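Local coordinates for protein MGS-MChE2 (Uncultured bacterium, PDB 5JD6) that probably hydrolyses ester bonds as an esterase of the alpha/beta hydrolase superfamily, at residues Y13-I24 / F42-P52. Numbering follows the deposited sequence.
Sequences YLEKGEGTPIVI and FPEKGYKVLIP
K48 reaches across the turn at 17-19 to E15, its long aliphatic chain lying along the turn's backbone oxygens and carrying the charge out to E15. Its CB lies 3.4 Å from G19 O, CG packs 3.6 Å from G17 O, and CD passes E18 O. With CG anti to the backbone N (chi1 -161°) and the rest extended, CE comes beside E15 OE2 and NZ makes a long salt bridge to that oxygen (3.5 Å), while NZ is also hydrogen-bonded to Y82 OH. A methionine here would probably leave E15 OE2 without its cationic mate and Y82 OH without the lysine amine. On the same face L50 forks between the two strands: CD1 meets P21 CB, and CD2 rests 3.7 Å from E15 CG and against the Y13 ring, which suits a branched residue. G17 allows close passage, its CA 3.5 Å from P43 CB, where any CB would strike Y47 O. On the other face I24 CD1 touches V49 CG1 at 3.7 Å, beta-branched residues well suited to strands. Backbone bonds on both edges, such as V49 N to K16 O (2.7 Å) and L50 N to I22 O, hold strand 47-52 antiparallel to 13-16 and parallel to 20-24. Helix 36-41 completes the beta-alpha-beta crossover from 20-25 to 47-52 and packs on I24 and I51, while strand 85-91 continues the sheet beyond V23.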
loop_
_atom_site.group_PDB
_atom_site.type_symbol
_atom_site.label_atom_id
_atom_site.label_comp_id
_atom_site.label_asym_id
_atom_site.label_seq_id
_atom_site.Cartn_x
_atom_site.Cartn_y
_atom_site.Cartn_z
ATOM N N TYR A 13 -14.420 0.742 4.794
ATOM C CA TYR A 13 -13.084 0.588 5.364
ATOM C C TYR A 13 -13.088 -0.047 6.752
ATOM O O TYR A 13 -14.065 0.053 7.493
ATOM C CB TYR A 13 -12.382 1.949 5.426
ATOM C CG TYR A 13 -13.049 2.960 6.335
ATOM C CD1 TYR A 13 -14.176 3.661 5.919
ATOM C CD2 TYR A 13 -12.544 3.222 7.601
ATOM C CE1 TYR A 13 -14.786 4.585 6.746
ATOM C CE2 TYR A 13 -13.146 4.146 8.432
ATOM C CZ TYR A 13 -14.267 4.825 8.000
ATOM O OH TYR A 13 -14.872 5.748 8.827
ATOM N N LEU A 14 -11.985 -0.710 7.090
ATOM C CA LEU A 14 -11.773 -1.206 8.443
ATOM C C LEU A 14 -11.117 -0.128 9.292
ATOM O O LEU A 14 -10.266 0.622 8.811
ATOM C CB LEU A 14 -10.905 -2.467 8.450
ATOM C CG LEU A 14 -11.510 -3.782 7.959
ATOM C CD1 LEU A 14 -10.585 -4.940 8.303
ATOM C CD2 LEU A 14 -12.892 -4.006 8.548
ATOM N N GLU A 15 -11.509 -0.058 10.558
ATOM C CA GLU A 15 -10.971 0.944 11.463
ATOM C C GLU A 15 -10.696 0.334 12.831
ATOM O O GLU A 15 -11.551 -0.335 13.407
ATOM C CB GLU A 15 -11.937 2.125 11.584
ATOM C CG GLU A 15 -11.382 3.325 12.332
ATOM C CD GLU A 15 -12.319 4.520 12.282
ATOM O OE1 GLU A 15 -13.297 4.478 11.508
ATOM O OE2 GLU A 15 -12.082 5.501 13.015
ATOM N N LYS A 16 -9.488 0.559 13.338
ATOM C CA LYS A 16 -9.108 0.083 14.660
ATOM C C LYS A 16 -7.971 0.937 15.197
ATOM O O LYS A 16 -7.010 1.222 14.482
ATOM C CB LYS A 16 -8.696 -1.391 14.615
ATOM C CG LYS A 16 -8.530 -2.033 15.988
ATOM C CD LYS A 16 -7.938 -3.426 15.868
ATOM C CE LYS A 16 -8.098 -4.225 17.152
ATOM N NZ LYS A 16 -7.307 -3.652 18.275
ATOM N N GLY A 17 -8.079 1.345 16.456
ATOM C CA GLY A 17 -7.072 2.195 17.061
ATOM C C GLY A 17 -7.559 3.619 17.195
ATOM O O GLY A 17 -8.656 3.948 16.745
ATOM N N GLU A 18 -6.746 4.469 17.816
ATOM C CA GLU A 18 -7.182 5.823 18.143
ATOM C C GLU A 18 -6.154 6.901 17.795
ATOM O O GLU A 18 -6.522 8.004 17.390
ATOM C CB GLU A 18 -7.529 5.909 19.632
ATOM C CG GLU A 18 -8.316 4.715 20.153
ATOM C CD GLU A 18 -8.461 4.711 21.658
ATOM O OE1 GLU A 18 -7.598 5.295 22.347
ATOM O OE2 GLU A 18 -9.437 4.109 22.153
ATOM N N GLY A 19 -4.874 6.582 17.952
ATOM C CA GLY A 19 -3.820 7.573 17.798
ATOM C C GLY A 19 -3.506 7.989 16.371
ATOM O O GLY A 19 -4.401 8.306 15.588
ATOM N N THR A 20 -2.216 7.996 16.043
ATOM C CA THR A 20 -1.745 8.398 14.720
ATOM C C THR A 20 -2.311 7.489 13.635
ATOM O O THR A 20 -2.202 6.266 13.726
ATOM C CB THR A 20 -0.205 8.381 14.651
ATOM O OG1 THR A 20 0.334 9.028 15.811
ATOM C CG2 THR A 20 0.288 9.088 13.397
ATOM N N PRO A 21 -2.925 8.085 12.602
ATOM C CA PRO A 21 -3.580 7.301 11.550
ATOM C C PRO A 21 -2.607 6.627 10.585
ATOM O O PRO A 21 -1.730 7.279 10.020
ATOM C CB PRO A 21 -4.431 8.343 10.819
ATOM C CG PRO A 21 -3.710 9.623 11.031
ATOM C CD PRO A 21 -3.119 9.533 12.411
ATOM N N ILE A 22 -2.772 5.320 10.413
ATOM C CA ILE A 22 -2.049 4.572 9.393
ATOM C C ILE A 22 -3.032 4.075 8.340
ATOM O O ILE A 22 -3.887 3.236 8.629
ATOM C CB ILE A 22 -1.286 3.371 9.985
ATOM C CG1 ILE A 22 -0.234 3.842 10.989
ATOM C CG2 ILE A 22 -0.634 2.553 8.879
ATOM C CD1 ILE A 22 0.546 2.710 11.624
ATOM N N VAL A 23 -2.918 4.601 7.124
ATOM C CA VAL A 23 -3.796 4.188 6.038
ATOM C C VAL A 23 -3.129 3.107 5.194
ATOM O O VAL A 23 -2.039 3.304 4.657
ATOM C CB VAL A 23 -4.193 5.376 5.144
ATOM C CG1 VAL A 23 -5.101 4.911 4.018
ATOM C CG2 VAL A 23 -4.879 6.452 5.975
ATOM N N ILE A 24 -3.799 1.965 5.084
ATOM C CA ILE A 24 -3.242 0.794 4.421
ATOM C C ILE A 24 -3.851 0.561 3.042
ATOM O O ILE A 24 -5.070 0.498 2.896
ATOM C CB ILE A 24 -3.452 -0.467 5.277
ATOM C CG1 ILE A 24 -2.551 -0.427 6.511
ATOM C CG2 ILE A 24 -3.178 -1.717 4.463
ATOM C CD1 ILE A 24 -2.692 -1.639 7.404
ATOM N N PHE A 42 -0.390 -2.535 15.956
ATOM C CA PHE A 42 -0.245 -1.081 16.051
ATOM C C PHE A 42 -1.372 -0.288 16.737
ATOM O O PHE A 42 -1.096 0.756 17.329
ATOM C CB PHE A 42 -0.017 -0.517 14.648
ATOM C CG PHE A 42 1.339 -0.840 14.092
ATOM C CD1 PHE A 42 2.407 0.016 14.298
ATOM C CD2 PHE A 42 1.554 -2.018 13.393
ATOM C CE1 PHE A 42 3.662 -0.286 13.799
ATOM C CE2 PHE A 42 2.806 -2.325 12.893
ATOM C CZ PHE A 42 3.861 -1.458 13.098
ATOM N N PRO A 43 -2.636 -0.748 16.662
ATOM C CA PRO A 43 -3.627 0.040 17.407
ATOM C C PRO A 43 -3.427 -0.000 18.920
ATOM O O PRO A 43 -3.890 0.899 19.620
ATOM C CB PRO A 43 -4.958 -0.613 17.021
ATOM C CG PRO A 43 -4.600 -1.955 16.547
ATOM C CD PRO A 43 -3.287 -1.794 15.857
ATOM N N GLU A 44 -2.743 -1.028 19.411
ATOM C CA GLU A 44 -2.454 -1.134 20.835
ATOM C C GLU A 44 -1.129 -0.456 21.165
ATOM O O GLU A 44 -0.677 -0.469 22.310
ATOM C CB GLU A 44 -2.427 -2.601 21.270
ATOM C CG GLU A 44 -3.675 -3.383 20.886
ATOM C CD GLU A 44 -4.915 -2.931 21.638
ATOM O OE1 GLU A 44 -4.774 -2.246 22.675
ATOM O OE2 GLU A 44 -6.033 -3.259 21.188
ATOM N N LYS A 45 -0.512 0.141 20.151
ATOM C CA LYS A 45 0.746 0.857 20.331
ATOM C C LYS A 45 0.557 2.356 20.117
ATOM O O LYS A 45 1.529 3.104 20.009
ATOM C CB LYS A 45 1.811 0.313 19.380
ATOM C CG LYS A 45 2.282 -1.093 19.721
ATOM C CD LYS A 45 3.082 -1.102 21.014
ATOM C CE LYS A 45 3.533 -2.505 21.382
ATOM N NZ LYS A 45 2.385 -3.374 21.763
ATOM N N GLY A 46 -0.699 2.786 20.054
ATOM C CA GLY A 46 -1.024 4.194 19.918
ATOM C C GLY A 46 -1.208 4.655 18.485
ATOM O O GLY A 46 -0.968 5.820 18.169
ATOM N N TYR A 47 -1.636 3.747 17.614
ATOM C CA TYR A 47 -1.846 4.087 16.210
ATOM C C TYR A 47 -3.268 3.793 15.747
ATOM O O TYR A 47 -3.946 2.923 16.289
ATOM C CB TYR A 47 -0.850 3.338 15.325
ATOM C CG TYR A 47 0.584 3.760 15.539
ATOM C CD1 TYR A 47 1.114 4.852 14.866
ATOM C CD2 TYR A 47 1.405 3.069 16.419
ATOM C CE1 TYR A 47 2.425 5.243 15.062
ATOM C CE2 TYR A 47 2.717 3.451 16.620
ATOM C CZ TYR A 47 3.221 4.539 15.941
ATOM O OH TYR A 47 4.527 4.921 16.141
ATOM N N LYS A 48 -3.712 4.531 14.737
ATOM C CA LYS A 48 -5.023 4.319 14.146
ATOM C C LYS A 48 -4.869 3.639 12.791
ATOM O O LYS A 48 -4.330 4.224 11.854
ATOM C CB LYS A 48 -5.760 5.648 14.000
ATOM C CG LYS A 48 -7.262 5.535 13.819
ATOM C CD LYS A 48 -7.883 6.920 13.792
ATOM C CE LYS A 48 -9.397 6.857 13.803
ATOM N NZ LYS A 48 -10.006 8.212 13.687
ATOM N N VAL A 49 -5.332 2.398 12.689
ATOM C CA VAL A 49 -5.192 1.644 11.450
ATOM C C VAL A 49 -6.465 1.711 10.611
ATOM O O VAL A 49 -7.543 1.331 11.066
ATOM C CB VAL A 49 -4.837 0.173 11.722
ATOM C CG1 VAL A 49 -4.656 -0.579 10.412
ATOM C CG2 VAL A 49 -3.573 0.085 12.566
ATOM N N LEU A 50 -6.327 2.204 9.384
ATOM C CA LEU A 50 -7.455 2.339 8.471
ATOM C C LEU A 50 -7.176 1.600 7.171
ATOM O O LEU A 50 -6.161 1.844 6.518
ATOM C CB LEU A 50 -7.745 3.815 8.185
ATOM C CG LEU A 50 -8.105 4.689 9.387
ATOM C CD1 LEU A 50 -7.366 6.015 9.329
ATOM C CD2 LEU A 50 -9.603 4.920 9.443
ATOM N N ILE A 51 -8.071 0.694 6.797
ATOM C CA ILE A 51 -7.906 -0.052 5.556
ATOM C C ILE A 51 -9.091 0.171 4.625
ATOM O O ILE A 51 -10.086 -0.549 4.695
ATOM C CB ILE A 51 -7.738 -1.560 5.816
ATOM C CG1 ILE A 51 -6.756 -1.798 6.963
ATOM C CG2 ILE A 51 -7.271 -2.267 4.555
ATOM C CD1 ILE A 51 -6.469 -3.253 7.222
ATOM N N PRO A 52 -8.987 1.182 3.749
ATOM C CA PRO A 52 -10.052 1.514 2.798
ATOM C C PRO A 52 -10.090 0.566 1.608
ATOM O O PRO A 52 -9.041 0.116 1.145
ATOM C CB PRO A 52 -9.686 2.928 2.351
ATOM C CG PRO A 52 -8.202 2.964 2.456
ATOM C CD PRO A 52 -7.851 2.115 3.650
#